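Local coordinates for protein thiosulfate sulfurtransferase TUM1 (Saccharomyces cerevisiae, PDB 3UTN) that transfers persulfide sulfur from NFS1 to UBA4 in the pathway that 2-thiolates the wobble uridine of tRNAs, using a rhodanese-type sulfurtransferase fold, at residues I77-S85 and V100-V110; S89-T97 and D307-K316. One frame throughout, in Å; residues are numbered along the deposited sequence.

How the contacts relate
The segments follow one another along the chain as 77-85, 89-97, 100-110 and, nearly 200 residues later, 307-316, so that the two contacts interleave. Contact 1 lies within the first rhodanese domain, where helix 98-107 packs on edge strand 77-78 and the turn after it. Contact 2 joins the two domains: the loop that leads into that helix lies against helix 309-317 of the second domain, close to the persulfide-forming Cys282. Their centres are about 19 Å apart, yet they touch, since Ser85 packs on the Met94 backbone and Pro96 on Ile84. One excursion of the non-catalytic domain thus serves both its own core and the interface with the catalytic domain.

Contact 1: I77-S85 and V100-V110; sequences IFFDIDAIS and VFDDAMSNLGV
Val100 lays its CG1 branch against the turn carbonyls of Ala83 and Ser85, 3.5 Å from Ala83 O; CG1 stands trans to its own backbone N (chi1 162°), a compact apolar group for the border of the contact. Phe101 reaches deeper. Its CD1 meets Ile84 CG2 at 4.0 Å, and its CE1 arrives at the edge of the Phe79 ring, 4.1 Å from CE2, the two phenyl side chains crossing at about a right angle. At Ala104 a bare methyl suits the close approach: Ile84 CG1 sits 3.4 Å from Ala104 CB, tighter than usual, while the end of Ile84, CD1, lies 3.4 Å above the centre of the Phe79 ring. Bends at chi2 (-51°) and chi3 fold the flexible Met105 chain back until its CE lies 3.5 Å from Phe79 CE2. Leu108 spreads its branches across the strand end, CD1 on Ile77 CD1 at 3.8 Å and CD2 on the Phe78 carbonyl. Gly109 then takes a positive phi of 71° in a Schellman motif, with Val110 N bonded back to Met105 O. No hydrogen bond crosses this apolar layer. Strand 77-78, helix 98-107 and strand 115-119 form a beta-alpha-beta crossover that passes over strand 47-51, the parallel alpha/beta arrangement of a rhodanese domain.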
# COMPACT_ATOMS: atom_id res chain seq x y z
N ILE A 77 6.35 -0.90 16.00
CA ILE A 77 6.89 0.39 15.74
C ILE A 77 5.80 1.06 14.96
O ILE A 77 4.90 0.40 14.41
CB ILE A 77 8.18 0.35 14.91
CG1 ILE A 77 7.92 -0.34 13.56
CG2 ILE A 77 9.28 -0.33 15.70
CD1 ILE A 77 9.08 -0.28 12.61
N PHE A 78 5.86 2.37 14.92
CA PHE A 78 4.98 3.10 14.09
C PHE A 78 5.75 3.44 12.84
O PHE A 78 6.86 3.95 12.91
CB PHE A 78 4.52 4.36 14.79
CG PHE A 78 3.71 5.24 13.93
CD1 PHE A 78 2.43 4.87 13.54
CD2 PHE A 78 4.23 6.45 13.48
CE1 PHE A 78 1.67 5.69 12.73
CE2 PHE A 78 3.47 7.27 12.67
CZ PHE A 78 2.20 6.89 12.29
N PHE A 79 5.15 3.13 11.70
CA PHE A 79 5.74 3.48 10.43
C PHE A 79 4.98 4.69 9.94
O PHE A 79 3.81 4.59 9.57
CB PHE A 79 5.59 2.33 9.45
CG PHE A 79 6.25 2.57 8.13
CD1 PHE A 79 5.63 3.35 7.16
CD2 PHE A 79 7.48 1.99 7.84
CE1 PHE A 79 6.23 3.56 5.93
CE2 PHE A 79 8.08 2.20 6.61
CZ PHE A 79 7.46 2.98 5.65
N ASP A 80 5.65 5.82 9.94
CA ASP A 80 5.03 7.04 9.53
C ASP A 80 5.01 7.11 8.01
O ASP A 80 5.99 7.47 7.38
CB ASP A 80 5.75 8.24 10.12
CG ASP A 80 4.95 9.50 10.02
OD1 ASP A 80 4.17 9.62 9.05
OD2 ASP A 80 5.09 10.35 10.90
N ILE A 81 3.87 6.74 7.45
CA ILE A 81 3.64 6.76 6.01
C ILE A 81 4.03 8.11 5.42
O ILE A 81 4.63 8.18 4.35
CB ILE A 81 2.16 6.43 5.70
CG1 ILE A 81 1.90 4.93 5.90
CG2 ILE A 81 1.75 6.89 4.31
CD1 ILE A 81 2.68 4.01 4.99
N ASP A 82 3.71 9.18 6.15
CA ASP A 82 4.00 10.53 5.69
C ASP A 82 5.47 10.85 5.75
O ASP A 82 6.03 11.37 4.79
CB ASP A 82 3.22 11.55 6.51
CG ASP A 82 1.75 11.46 6.29
OD1 ASP A 82 1.33 11.18 5.15
OD2 ASP A 82 1.00 11.65 7.26
N ALA A 83 6.09 10.57 6.89
CA ALA A 83 7.50 10.89 7.10
C ALA A 83 8.39 10.00 6.25
O ALA A 83 9.39 10.45 5.72
CB ALA A 83 7.86 10.78 8.56
N ILE A 84 8.01 8.73 6.12
CA ILE A 84 8.80 7.78 5.36
C ILE A 84 8.31 7.78 3.92
O ILE A 84 7.78 6.79 3.40
CB ILE A 84 8.79 6.39 6.00
CG1 ILE A 84 8.95 6.53 7.52
CG2 ILE A 84 9.88 5.52 5.39
CD1 ILE A 84 8.67 5.28 8.32
N SER A 85 8.47 8.93 3.30
CA SER A 85 8.06 9.15 1.94
C SER A 85 9.02 10.19 1.41
O SER A 85 9.83 10.74 2.17
CB SER A 85 6.63 9.68 1.90
OG SER A 85 6.54 10.94 2.54
N VAL A 100 15.92 8.36 3.46
CA VAL A 100 14.75 8.59 4.31
C VAL A 100 14.26 7.25 4.85
O VAL A 100 14.00 7.12 6.04
CB VAL A 100 13.63 9.34 3.56
CG1 VAL A 100 12.29 9.20 4.27
CG2 VAL A 100 14.00 10.81 3.42
N PHE A 101 14.19 6.24 3.99
CA PHE A 101 13.76 4.94 4.43
C PHE A 101 14.69 4.35 5.49
O PHE A 101 14.24 3.97 6.56
CB PHE A 101 13.63 3.96 3.28
CG PHE A 101 13.19 2.61 3.73
CD1 PHE A 101 11.84 2.37 3.98
CD2 PHE A 101 14.12 1.60 3.94
CE1 PHE A 101 11.43 1.13 4.41
CE2 PHE A 101 13.70 0.35 4.36
CZ PHE A 101 12.35 0.12 4.60
N ASP A 102 15.98 4.27 5.17
CA ASP A 102 16.96 3.72 6.09
C ASP A 102 16.98 4.47 7.40
O ASP A 102 17.01 3.86 8.46
CB ASP A 102 18.35 3.73 5.46
CG ASP A 102 18.47 2.74 4.33
OD1 ASP A 102 17.54 1.92 4.17
OD2 ASP A 102 19.48 2.80 3.61
N ASP A 103 16.94 5.80 7.31
CA ASP A 103 16.93 6.64 8.49
C ASP A 103 15.70 6.36 9.32
O ASP A 103 15.79 6.22 10.52
CB ASP A 103 17.00 8.12 8.11
CG ASP A 103 18.37 8.51 7.60
OD1 ASP A 103 19.29 7.68 7.70
OD2 ASP A 103 18.52 9.64 7.08
N ALA A 104 14.56 6.24 8.64
CA ALA A 104 13.32 5.89 9.31
C ALA A 104 13.49 4.56 10.03
O ALA A 104 13.25 4.47 11.23
CB ALA A 104 12.19 5.82 8.31
N MET A 105 13.92 3.54 9.29
CA MET A 105 14.13 2.22 9.87
C MET A 105 15.09 2.29 11.04
O MET A 105 14.84 1.72 12.09
CB MET A 105 14.67 1.27 8.82
CG MET A 105 13.73 0.97 7.68
SD MET A 105 12.11 0.46 8.26
CE MET A 105 11.20 2.00 8.11
N SER A 106 16.19 3.01 10.83
CA SER A 106 17.18 3.22 11.87
C SER A 106 16.53 3.88 13.08
O SER A 106 16.66 3.39 14.20
CB SER A 106 18.33 4.08 11.33
OG SER A 106 18.98 3.41 10.27
N ASN A 107 15.84 5.00 12.83
CA ASN A 107 15.17 5.76 13.88
C ASN A 107 14.21 4.88 14.67
O ASN A 107 14.11 5.01 15.89
CB ASN A 107 14.40 6.93 13.26
CG ASN A 107 13.83 7.87 14.30
OD1 ASN A 107 14.54 8.66 14.90
ND2 ASN A 107 12.52 7.78 14.50
N LEU A 108 13.55 3.96 13.97
CA LEU A 108 12.57 3.06 14.58
C LEU A 108 13.25 1.84 15.17
O LEU A 108 12.61 0.99 15.77
CB LEU A 108 11.54 2.63 13.55
CG LEU A 108 10.71 3.77 12.97
CD1 LEU A 108 9.96 3.29 11.74
CD2 LEU A 108 9.77 4.36 14.02
N GLY A 109 14.56 1.76 14.97
CA GLY A 109 15.34 0.64 15.47
C GLY A 109 15.06 -0.64 14.72
O GLY A 109 15.34 -1.72 15.23
N VAL A 110 14.52 -0.53 13.52
CA VAL A 110 14.29 -1.71 12.70
C VAL A 110 15.64 -2.29 12.31
O VAL A 110 16.53 -1.56 11.88
CB VAL A 110 13.46 -1.39 11.44
CG1 VAL A 110 13.38 -2.60 10.52
CG2 VAL A 110 12.07 -0.94 11.84

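Contact 2: S89-T97 and D307-K316; sequences SPYPHMFPT and DGSWTEWVLK
Tyr91 lays one face of its ring on Glu312, whose CG stands 3.5 Å from the ring centroid and 7° off the normal, a CH-pi contact; Pro90 CG covers the opposite face. The ring edge slides along Leu315, with CE1 3.6 Å from Leu315 CB, and the phenol end meets the aliphatic chain of Lys316. The amine of that lysine goes on to a salt bridge, NZ to Glu312 OE2 at 2.7 Å, so a charged pair borders the ring. With CG roughly anti to the carbonyl carbon (chi1 -40°), the ring is carried out over the helix, and Tyr91 N donates to Ser89 OG at 3.0 Å in an ST turn. Replacing Tyr91 with an alanine would probably open a gap between Pro90 and Glu312 and leave the methylenes of Lys316 without their cover.

The Pro92 ring sets CD against the Thr311 methyl, CG2, at a tight 3.3 Å, while Thr311 OG1 bonds to Gly283 O. A water lies within hydrogen-bonding distance of Pro92 O (2.8 Å) and Gly308 O. Met94, bent along its chain, puts SD 3.5 Å from Gly308 CA. Glycine suits that position, because a CB would collide with Glu312 OE1. Phe95 N then donates to Asp307 OD2; the modelled 2.4 Å is doubtfully short. Asp307 CG, anti to its backbone N (chi1 -171°), brings the carboxylate to the loop, where an acidic group can take that N-H and, through OD1, form a salt bridge with Arg129.

Around this seam, helix 127-136 supplies Arg129 and the residues under Phe95, Ile185 of strand 185-186 touches both Phe95 and Asp307, and Tyr188 of helix 188-196 packs on Glu312 and Lys316, so this loop of the first domain is pressed against helix 309-317 and its neighbours in the second.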
# COMPACT_ATOMS: atom_id res chain seq x y z
N SER A 89 9.09 15.63 -2.74
CA SER A 89 8.26 15.53 -3.93
C SER A 89 7.04 16.43 -3.81
O SER A 89 6.46 16.56 -2.73
CB SER A 89 7.83 14.08 -4.15
OG SER A 89 6.90 13.99 -5.21
N PRO A 90 6.62 17.06 -4.93
CA PRO A 90 5.38 17.84 -4.86
C PRO A 90 4.17 16.92 -4.83
O PRO A 90 3.05 17.36 -4.59
CB PRO A 90 5.40 18.66 -6.15
CG PRO A 90 6.27 17.89 -7.08
CD PRO A 90 7.31 17.23 -6.23
N TYR A 91 4.41 15.63 -5.07
CA TYR A 91 3.35 14.64 -5.14
C TYR A 91 3.27 13.90 -3.82
O TYR A 91 4.29 13.64 -3.19
CB TYR A 91 3.60 13.69 -6.32
CG TYR A 91 4.10 14.46 -7.52
CD1 TYR A 91 3.29 15.42 -8.13
CD2 TYR A 91 5.40 14.29 -7.99
CE1 TYR A 91 3.75 16.15 -9.21
CE2 TYR A 91 5.87 15.03 -9.07
CZ TYR A 91 5.03 15.95 -9.67
OH TYR A 91 5.47 16.70 -10.74
N PRO A 92 2.04 13.59 -3.38
CA PRO A 92 1.81 12.94 -2.11
C PRO A 92 2.33 11.51 -2.09
O PRO A 92 2.38 10.85 -3.14
CB PRO A 92 0.29 12.95 -1.97
CG PRO A 92 -0.23 13.13 -3.35
CD PRO A 92 0.79 13.94 -4.08
N HIS A 93 2.74 11.06 -0.91
CA HIS A 93 3.06 9.66 -0.64
C HIS A 93 3.97 9.06 -1.64
O HIS A 93 3.78 7.91 -2.05
CB HIS A 93 1.78 8.86 -0.55
CG HIS A 93 0.82 9.38 0.47
ND1 HIS A 93 1.15 9.52 1.76
CD2 HIS A 93 -0.50 9.81 0.36
CE1 HIS A 93 0.11 10.02 2.44
NE2 HIS A 93 -0.90 10.20 1.58
N MET A 94 4.97 9.83 -2.04
CA MET A 94 5.94 9.33 -2.98
C MET A 94 6.91 8.47 -2.23
O MET A 94 7.29 8.77 -1.10
CB MET A 94 6.65 10.47 -3.70
CG MET A 94 5.74 11.20 -4.67
SD MET A 94 4.83 10.05 -5.71
CE MET A 94 6.16 9.44 -6.75
N PHE A 95 7.29 7.38 -2.87
CA PHE A 95 8.15 6.41 -2.26
C PHE A 95 9.36 7.08 -1.65
O PHE A 95 9.95 7.97 -2.27
CB PHE A 95 8.60 5.39 -3.29
CG PHE A 95 9.05 4.12 -2.68
CD1 PHE A 95 8.12 3.19 -2.26
CD2 PHE A 95 10.40 3.87 -2.49
CE1 PHE A 95 8.52 2.01 -1.68
CE2 PHE A 95 10.81 2.69 -1.91
CZ PHE A 95 9.87 1.76 -1.49
N PRO A 96 9.73 6.69 -0.42
CA PRO A 96 10.85 7.37 0.20
C PRO A 96 12.14 7.08 -0.53
O PRO A 96 12.27 6.06 -1.21
CB PRO A 96 10.90 6.77 1.61
CG PRO A 96 10.23 5.44 1.48
CD PRO A 96 9.14 5.67 0.48
N THR A 97 13.08 8.00 -0.40
CA THR A 97 14.44 7.75 -0.83
C THR A 97 15.02 6.68 0.08
O THR A 97 14.56 6.50 1.23
CB THR A 97 15.30 9.02 -0.71
OG1 THR A 97 15.38 9.40 0.67
CG2 THR A 97 14.71 10.16 -1.52
N ASP A 307 3.57 5.04 -8.56
CA ASP A 307 3.60 5.70 -7.28
C ASP A 307 3.08 7.12 -7.40
O ASP A 307 2.23 7.53 -6.62
CB ASP A 307 5.01 5.67 -6.71
CG ASP A 307 5.07 6.15 -5.29
OD1 ASP A 307 4.04 6.08 -4.59
OD2 ASP A 307 6.15 6.60 -4.88
N GLY A 308 3.58 7.84 -8.40
CA GLY A 308 3.13 9.21 -8.65
C GLY A 308 1.63 9.25 -8.66
O GLY A 308 1.00 10.18 -8.13
N SER A 309 1.05 8.21 -9.25
CA SER A 309 -0.39 8.02 -9.28
C SER A 309 -1.09 9.22 -9.90
O SER A 309 -0.46 10.06 -10.57
CB SER A 309 -0.93 7.70 -7.89
OG SER A 309 -0.73 6.33 -7.61
N TRP A 310 -2.38 9.31 -9.66
CA TRP A 310 -3.22 10.27 -10.32
C TRP A 310 -2.75 11.68 -10.11
O TRP A 310 -2.73 12.47 -11.05
CB TRP A 310 -4.65 10.12 -9.86
CG TRP A 310 -5.55 11.07 -10.58
CD1 TRP A 310 -6.33 12.08 -10.05
CD2 TRP A 310 -5.75 11.15 -12.02
NE1 TRP A 310 -7.01 12.74 -11.03
CE2 TRP A 310 -6.70 12.24 -12.24
CE3 TRP A 310 -5.27 10.45 -13.12
CZ2 TRP A 310 -7.13 12.59 -13.51
CZ3 TRP A 310 -5.70 10.82 -14.39
CH2 TRP A 310 -6.61 11.86 -14.57
N THR A 311 -2.37 11.98 -8.88
CA THR A 311 -1.92 13.32 -8.53
C THR A 311 -0.75 13.75 -9.39
O THR A 311 -0.81 14.79 -10.05
CB THR A 311 -1.53 13.40 -7.05
OG1 THR A 311 -2.68 13.08 -6.26
CG2 THR A 311 -1.06 14.81 -6.72
N GLU A 312 0.31 12.95 -9.38
CA GLU A 312 1.45 13.26 -10.20
C GLU A 312 1.04 13.25 -11.66
O GLU A 312 1.46 14.11 -12.43
CB GLU A 312 2.57 12.27 -9.98
CG GLU A 312 3.81 12.62 -10.77
CD GLU A 312 4.70 11.43 -11.00
OE1 GLU A 312 4.19 10.34 -11.33
OE2 GLU A 312 5.92 11.60 -10.86
N TRP A 313 0.22 12.27 -12.03
CA TRP A 313 -0.24 12.16 -13.39
C TRP A 313 -0.81 13.46 -13.88
O TRP A 313 -0.38 13.99 -14.89
CB TRP A 313 -1.29 11.08 -13.54
CG TRP A 313 -1.70 11.01 -14.97
CD1 TRP A 313 -2.84 11.54 -15.56
CD2 TRP A 313 -0.93 10.43 -16.07
NE1 TRP A 313 -2.84 11.30 -16.90
CE2 TRP A 313 -1.73 10.64 -17.27
CE3 TRP A 313 0.28 9.76 -16.17
CZ2 TRP A 313 -1.31 10.20 -18.51
CZ3 TRP A 313 0.69 9.32 -17.42
CH2 TRP A 313 -0.08 9.54 -18.56
N VAL A 314 -1.79 13.96 -13.15
CA VAL A 314 -2.46 15.21 -13.49
C VAL A 314 -1.48 16.36 -13.51
O VAL A 314 -1.41 17.11 -14.49
CB VAL A 314 -3.60 15.51 -12.52
CG1 VAL A 314 -4.07 16.95 -12.66
CG2 VAL A 314 -4.74 14.56 -12.79
N LEU A 315 -0.73 16.50 -12.43
CA LEU A 315 0.20 17.61 -12.27
C LEU A 315 1.26 17.65 -13.35
O LEU A 315 1.63 18.72 -13.82
CB LEU A 315 0.85 17.59 -10.89
CG LEU A 315 -0.08 18.03 -9.75
CD1 LEU A 315 0.58 17.85 -8.40
CD2 LEU A 315 -0.52 19.47 -9.96
N LYS A 316 1.72 16.48 -13.77
CA LYS A 316 2.75 16.41 -14.79
C LYS A 316 2.19 16.40 -16.21
O LYS A 316 2.84 16.89 -17.14
CB LYS A 316 3.65 15.19 -14.57
CG LYS A 316 4.66 15.35 -13.44
CD LYS A 316 5.63 14.19 -13.44
CE LYS A 316 6.75 14.37 -12.44
NZ LYS A 316 7.59 13.14 -12.36
O HOH W 1 1.03 10.99 -5.57